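Local atomic coordinates of beta-hexosaminidase (Neisseria gonorrhoeae, PDB entry 6JTJ), a protein that probably cleaves terminal beta-1,4-linked N-acetylglucosamine from peptidoglycan fragments during cell-wall recycling, as a family 3 glycoside hydrolase of the NagZ group. Residues 43-49 / 67-71; 291-297 / 319-325. All coordinates share one frame; numbering follows the deposited sequence.

Contact 1: 43-49 / 67-71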
loop_
_atom_site.group_PDB
_atom_site.type_symbol
_atom_site.label_atom_id
_atom_site.label_comp_id
_atom_site.label_asym_id
_atom_site.label_seq_id
_atom_site.Cartn_x
_atom_site.Cartn_y
_atom_site.Cartn_z
ATOM N N PRO C 43 -21.508 28.906 3.575
ATOM C CA PRO C 43 -20.107 28.736 3.216
ATOM C C PRO C 43 -19.671 27.256 3.273
ATOM O O PRO C 43 -20.231 26.453 4.052
ATOM C CB PRO C 43 -19.365 29.562 4.273
ATOM C CG PRO C 43 -20.374 30.520 4.811
ATOM C CD PRO C 43 -21.695 29.839 4.696
ATOM N N ARG C 44 -18.704 26.899 2.433
ATOM C CA ARG C 44 -18.174 25.536 2.443
ATOM C C ARG C 44 -17.431 25.324 3.745
ATOM O O ARG C 44 -16.544 26.100 4.087
ATOM C CB ARG C 44 -17.238 25.322 1.273
ATOM C CG ARG C 44 -17.894 25.371 -0.082
ATOM C CD ARG C 44 -16.842 25.284 -1.167
ATOM N NE ARG C 44 -17.426 25.152 -2.494
ATOM C CZ ARG C 44 -17.170 25.932 -3.534
ATOM N NH1 ARG C 44 -16.293 26.942 -3.461
ATOM N NH2 ARG C 44 -17.794 25.688 -4.675
ATOM N N GLY C 45 -17.829 24.295 4.488
ATOM C CA GLY C 45 -17.177 23.969 5.752
ATOM C C GLY C 45 -15.842 23.287 5.550
ATOM O O GLY C 45 -15.478 22.963 4.428
ATOM N N PRO C 46 -15.114 23.032 6.646
ATOM C CA PRO C 46 -13.766 22.450 6.559
ATOM C C PRO C 46 -13.705 20.925 6.619
ATOM O O PRO C 46 -12.654 20.375 6.904
ATOM C CB PRO C 46 -13.071 23.046 7.787
ATOM C CG PRO C 46 -14.162 23.135 8.798
ATOM C CD PRO C 46 -15.411 23.496 8.014
ATOM N N VAL C 47 -14.805 20.243 6.358
ATOM C CA VAL C 47 -14.813 18.786 6.394
ATOM C C VAL C 47 -15.143 18.273 5.016
ATOM O O VAL C 47 -16.091 18.750 4.399
ATOM C CB VAL C 47 -15.856 18.258 7.396
ATOM C CG1 VAL C 47 -15.948 16.741 7.349
ATOM C CG2 VAL C 47 -15.520 18.715 8.804
ATOM N N MET C 48 -14.379 17.304 4.540
ATOM C CA MET C 48 -14.702 16.608 3.309
ATOM C C MET C 48 -15.190 15.222 3.688
ATOM O O MET C 48 -14.488 14.448 4.321
ATOM C CB MET C 48 -13.490 16.518 2.390
ATOM C CG MET C 48 -13.750 15.790 1.081
ATOM S SD MET C 48 -12.411 15.944 -0.144
ATOM C CE MET C 48 -13.021 17.281 -1.156
ATOM N N ALA C 49 -16.429 14.930 3.342
ATOM C CA ALA C 49 -17.045 13.678 3.754
ATOM C C ALA C 49 -17.198 12.809 2.523
ATOM O O ALA C 49 -16.580 13.085 1.506
ATOM C CB ALA C 49 -18.379 13.952 4.433
ATOM N N PRO C 67 -23.265 22.861 8.001
ATOM C CA PRO C 67 -22.240 23.870 7.677
ATOM C C PRO C 67 -20.777 23.412 7.884
ATOM O O PRO C 67 -19.870 24.061 7.371
ATOM C CB PRO C 67 -22.573 25.046 8.624
ATOM C CG PRO C 67 -23.489 24.489 9.662
ATOM C CD PRO C 67 -24.210 23.342 9.025
ATOM N N ALA C 68 -20.563 22.329 8.630
ATOM C CA ALA C 68 -19.235 21.760 8.811
ATOM C C ALA C 68 -18.660 21.159 7.517
ATOM O O ALA C 68 -17.446 21.078 7.349
ATOM C CB ALA C 68 -19.250 20.712 9.915
ATOM N N ILE C 69 -19.537 20.786 6.599
ATOM C CA ILE C 69 -19.129 20.116 5.384
ATOM C C ILE C 69 -18.906 21.096 4.239
ATOM O O ILE C 69 -19.699 22.028 4.046
ATOM C CB ILE C 69 -20.146 19.028 5.040
ATOM C CG1 ILE C 69 -20.091 17.985 6.154
ATOM C CG2 ILE C 69 -19.845 18.416 3.677
ATOM C CD1 ILE C 69 -20.975 16.789 5.934
ATOM N N GLY C 70 -17.790 20.915 3.528
ATOM C CA GLY C 70 -17.455 21.738 2.353
ATOM C C GLY C 70 -17.236 20.984 1.061
ATOM O O GLY C 70 -17.209 21.590 -0.007
ATOM N N GLY C 71 -17.093 19.660 1.137
ATOM C CA GLY C 71 -16.879 18.853 -0.062
ATOM C C GLY C 71 -17.078 17.367 0.170
ATOM O O GLY C 71 -17.324 16.926 1.282
HETATM O O HOH W 1 -19.884 26.741 6.784
#
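Val47 and Gly70 make the straightest bond between segments 43-49 and 67-71: Gly70 N reaches Val47 O at 2.9 Å with an angle of 175° at the hydrogen. Further along, Ala49 N bonds to Gly71 O at 3.0 Å, and Val47 N makes a weak, bent bond to Ala68 O. The register slips by one residue between the parallel bridges Val47-Ile69 and Met48-Gly71, which is a beta bulge. Upstream, Gly45 N donates to Ile69 O at 3.0 Å, from above the carbonyl plane rather than on a lone pair. The two backbones come very near each other here: Gly45 CA lies 3.1 Å from Pro67 O, and Gly70 CA is as near to Gly45 O, both as CA-H...O contacts.

Side chains add modest apolar touches on one face of the pair. Val47 sets CG2 beside its own backbone N, anti to the carbonyl carbon, and this branch rests on Ala68 O and CB. Ile69 CG1 lies beside Val47 CB, and its CD1 ends 4.1 Å from Ala49 CB. On the other face, Met48 lays CG against the Gly71 peptide.

At the outer end, one water donates to both Pro43 O and Pro67 O, tying the two loops together. Arg44 sets CB 3.7 Å from Gly70 CA and runs CG and CD alongside Gly70 O; its guanidinium is hydrogen-bonded by Glu99 O and Gln351 OE1. Trp350 NE1 bonds to Gly45 O, and Leu334 and Val331 of helix 328-335 cover Val47 and Ile69. Strand 47-49, helix 58-64 and strand 69-74 thus form a beta-alpha-beta unit with adjacent parallel strands, the first such unit of the TIM-barrel-like domain of family 3 glycoside hydrolases.

Contact 2: 291-297 / 319-325; sequences IFSDDLT and CDIVLVC
Ser293 and Leu323 meet at the centre of two parallel neighbours, strands 290-295 and 321-323, joined through helix 307-317 as a beta-alpha-beta crossover of the TIM-barrel-like domain. Backbone bonds set the register: Ser293 N donates to Ile321 O at 2.9 Å, and farther on Leu296 N reaches Leu323 O at 3.1 Å. At the start, Ile291 O receives Asp320 N at 2.8 Å and, weakly, Ile321 N.

Side chains also serve as acceptors for backbone amides. Ser293 OG sits between its own N and carbonyl carbon (chi1 78°), where it accepts Leu323 N at 3.0 Å; its own bond to Asp294 O is doubtfully short. Asp294 is the predicted nucleophile, whose CB points away from segment 319-325. At the other end Asp320 OD2 takes Ile291 N on its anti lone pair; the same oxygen forms a salt bridge with Arg282, and OD1 pairs with Arg349, so the buried carboxylate is held from several directions.

Apolar contacts flank the pair. The Phe292 ring presents its edge to Ile321 CG2, while Leu323 CD1 comes within 3.4 Å of Phe292 CD1. Away from that ring, the Leu296 and Val322 side chains cross at about a right angle, with Leu296 CD1 against Val322 CB, both also touching Ser314 of helix 307-317, and Cys319 SG rests on Ser293 CA. Farther along, Asp295 OD1 accepts Cys325 N at 3.0 Å, with the amide 43° above the carboxylate plane.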
loop_
_atom_site.group_PDB
_atom_site.type_symbol
_atom_site.label_atom_id
_atom_site.label_comp_id
_atom_site.label_asym_id
_atom_site.label_seq_id
_atom_site.Cartn_x
_atom_site.Cartn_y
_atom_site.Cartn_z
ATOM N N ILE C 291 -4.262 22.540 2.405
ATOM C CA ILE C 291 -3.614 21.394 3.016
ATOM C C ILE C 291 -4.732 20.487 3.515
ATOM O O ILE C 291 -5.451 20.847 4.471
ATOM C CB ILE C 291 -2.694 21.821 4.152
ATOM C CG1 ILE C 291 -1.598 22.740 3.622
ATOM C CG2 ILE C 291 -2.058 20.599 4.810
ATOM C CD1 ILE C 291 -0.737 23.356 4.707
ATOM N N PHE C 292 -4.906 19.337 2.869
ATOM C CA PHE C 292 -5.808 18.310 3.372
ATOM C C PHE C 292 -5.191 17.542 4.535
ATOM O O PHE C 292 -3.981 17.466 4.640
ATOM C CB PHE C 292 -6.139 17.310 2.292
ATOM C CG PHE C 292 -7.053 17.836 1.243
ATOM C CD1 PHE C 292 -8.379 18.135 1.539
ATOM C CD2 PHE C 292 -6.595 18.035 -0.046
ATOM C CE1 PHE C 292 -9.231 18.599 0.564
ATOM C CE2 PHE C 292 -7.444 18.513 -1.024
ATOM C CZ PHE C 292 -8.764 18.794 -0.720
ATOM N N SER C 293 -6.022 16.956 5.402
ATOM C CA SER C 293 -5.531 16.085 6.478
ATOM C C SER C 293 -5.375 14.685 5.907
ATOM O O SER C 293 -5.788 14.425 4.793
ATOM C CB SER C 293 -6.541 16.021 7.630
ATOM O OG SER C 293 -7.612 15.148 7.324
ATOM N N ASP C 294 -4.835 13.746 6.668
ATOM C CA ASP C 294 -5.033 12.318 6.241
ATOM C C ASP C 294 -6.468 11.928 6.572
ATOM O O ASP C 294 -7.133 12.664 7.293
ATOM C CB ASP C 294 -4.057 11.289 6.849
ATOM C CG ASP C 294 -3.141 11.864 7.895
ATOM O OD1 ASP C 294 -3.425 12.992 8.381
ATOM O OD2 ASP C 294 -2.132 11.168 8.202
ATOM N N ASP C 295 -6.918 10.772 6.077
ATOM C CA ASP C 295 -8.207 10.178 6.501
ATOM C C ASP C 295 -8.073 9.942 8.025
ATOM O O ASP C 295 -7.190 9.184 8.456
ATOM C CB ASP C 295 -8.494 8.869 5.739
ATOM C CG ASP C 295 -9.890 8.290 6.032
ATOM O OD1 ASP C 295 -10.731 8.949 6.690
ATOM O OD2 ASP C 295 -10.126 7.123 5.656
ATOM N N LEU C 296 -8.894 10.656 8.806
ATOM C CA LEU C 296 -8.880 10.681 10.289
ATOM C C LEU C 296 -9.564 9.467 10.922
ATOM O O LEU C 296 -9.483 9.293 12.135
ATOM C CB LEU C 296 -9.571 11.965 10.814
ATOM C CG LEU C 296 -8.982 13.308 10.351
ATOM C CD1 LEU C 296 -9.657 14.456 11.095
ATOM C CD2 LEU C 296 -7.470 13.384 10.523
ATOM N N THR C 297 -10.279 8.682 10.121
ATOM C CA THR C 297 -10.968 7.463 10.617
ATOM C C THR C 297 -10.131 6.336 11.144
ATOM O O THR C 297 -9.368 5.782 10.402
ATOM C CB THR C 297 -11.934 6.847 9.585
ATOM O OG1 THR C 297 -11.232 6.503 8.386
ATOM C CG2 THR C 297 -13.030 7.811 9.277
ATOM N N CYS C 319 -3.762 21.967 8.819
ATOM C CA CYS C 319 -4.675 21.507 7.781
ATOM C C CYS C 319 -5.869 22.438 7.654
ATOM O O CYS C 319 -6.385 22.920 8.660
ATOM C CB CYS C 319 -5.198 20.115 8.091
ATOM S SG CYS C 319 -3.934 18.844 8.244
ATOM N N ASP C 320 -6.288 22.700 6.414
ATOM C CA ASP C 320 -7.474 23.504 6.124
ATOM C C ASP C 320 -8.720 22.655 6.196
ATOM O O ASP C 320 -9.764 23.114 6.683
ATOM C CB ASP C 320 -7.399 24.088 4.712
ATOM C CG ASP C 320 -6.307 25.099 4.556
ATOM O OD1 ASP C 320 -6.379 26.165 5.198
ATOM O OD2 ASP C 320 -5.370 24.851 3.775
ATOM N N ILE C 321 -8.626 21.429 5.687
ATOM C CA ILE C 321 -9.775 20.592 5.447
ATOM C C ILE C 321 -9.472 19.160 5.892
ATOM O O ILE C 321 -8.436 18.616 5.536
ATOM C CB ILE C 321 -10.121 20.572 3.957
ATOM C CG1 ILE C 321 -10.621 21.942 3.492
ATOM C CG2 ILE C 321 -11.179 19.516 3.645
ATOM C CD1 ILE C 321 -10.500 22.185 1.994
ATOM N N VAL C 322 -10.361 18.573 6.683
ATOM C CA VAL C 322 -10.154 17.227 7.175
ATOM C C VAL C 322 -10.997 16.242 6.385
ATOM O O VAL C 322 -12.148 16.510 6.063
ATOM C CB VAL C 322 -10.427 17.078 8.695
ATOM C CG1 VAL C 322 -9.443 17.905 9.506
ATOM C CG2 VAL C 322 -11.852 17.456 9.069
ATOM N N LEU C 323 -10.393 15.109 6.081
ATOM C CA LEU C 323 -11.047 14.045 5.354
ATOM C C LEU C 323 -11.547 12.998 6.329
ATOM O O LEU C 323 -10.792 12.555 7.184
ATOM C CB LEU C 323 -10.073 13.361 4.400
ATOM C CG LEU C 323 -10.113 13.815 2.956
ATOM C CD1 LEU C 323 -9.697 15.277 2.876
ATOM C CD2 LEU C 323 -9.213 12.933 2.088
ATOM N N VAL C 324 -12.812 12.614 6.197
ATOM C CA VAL C 324 -13.409 11.582 7.039
ATOM C C VAL C 324 -14.167 10.645 6.134
ATOM O O VAL C 324 -15.279 10.944 5.739
ATOM C CB VAL C 324 -14.352 12.187 8.096
ATOM C CG1 VAL C 324 -14.786 11.127 9.101
ATOM C CG2 VAL C 324 -13.673 13.337 8.832
ATOM N N CYS C 325 -13.534 9.528 5.788
ATOM C CA CYS C 325 -14.038 8.625 4.785
ATOM C C CYS C 325 -14.563 7.320 5.364
ATOM O O CYS C 325 -14.058 6.812 6.349
ATOM C CB CYS C 325 -12.925 8.310 3.786
ATOM S SG CYS C 325 -12.158 9.796 3.088
#

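Overall arrangement
Contacts 1 and 2 are two links of one sheet, their centres 11 Å apart. Strand 47-49 lies between strands 69-74 and 321-323, so the first strand of the chain's domain closes onto a late one and the barrel wall runs on from contact 2 to contact 1. The join is probably made by Met48 N to Val322 O at 2.8 Å and Pro46 O to Val322 N at 2.9 Å. Contact 2 holds Asp294, the predicted nucleophile, and the Leu323 side chain is about 4 Å from a bound N-acetylglucosamine. Contact 1 stands farther back, with the Met48 side chain about 8 Å from a bound N-acetylglucosamine.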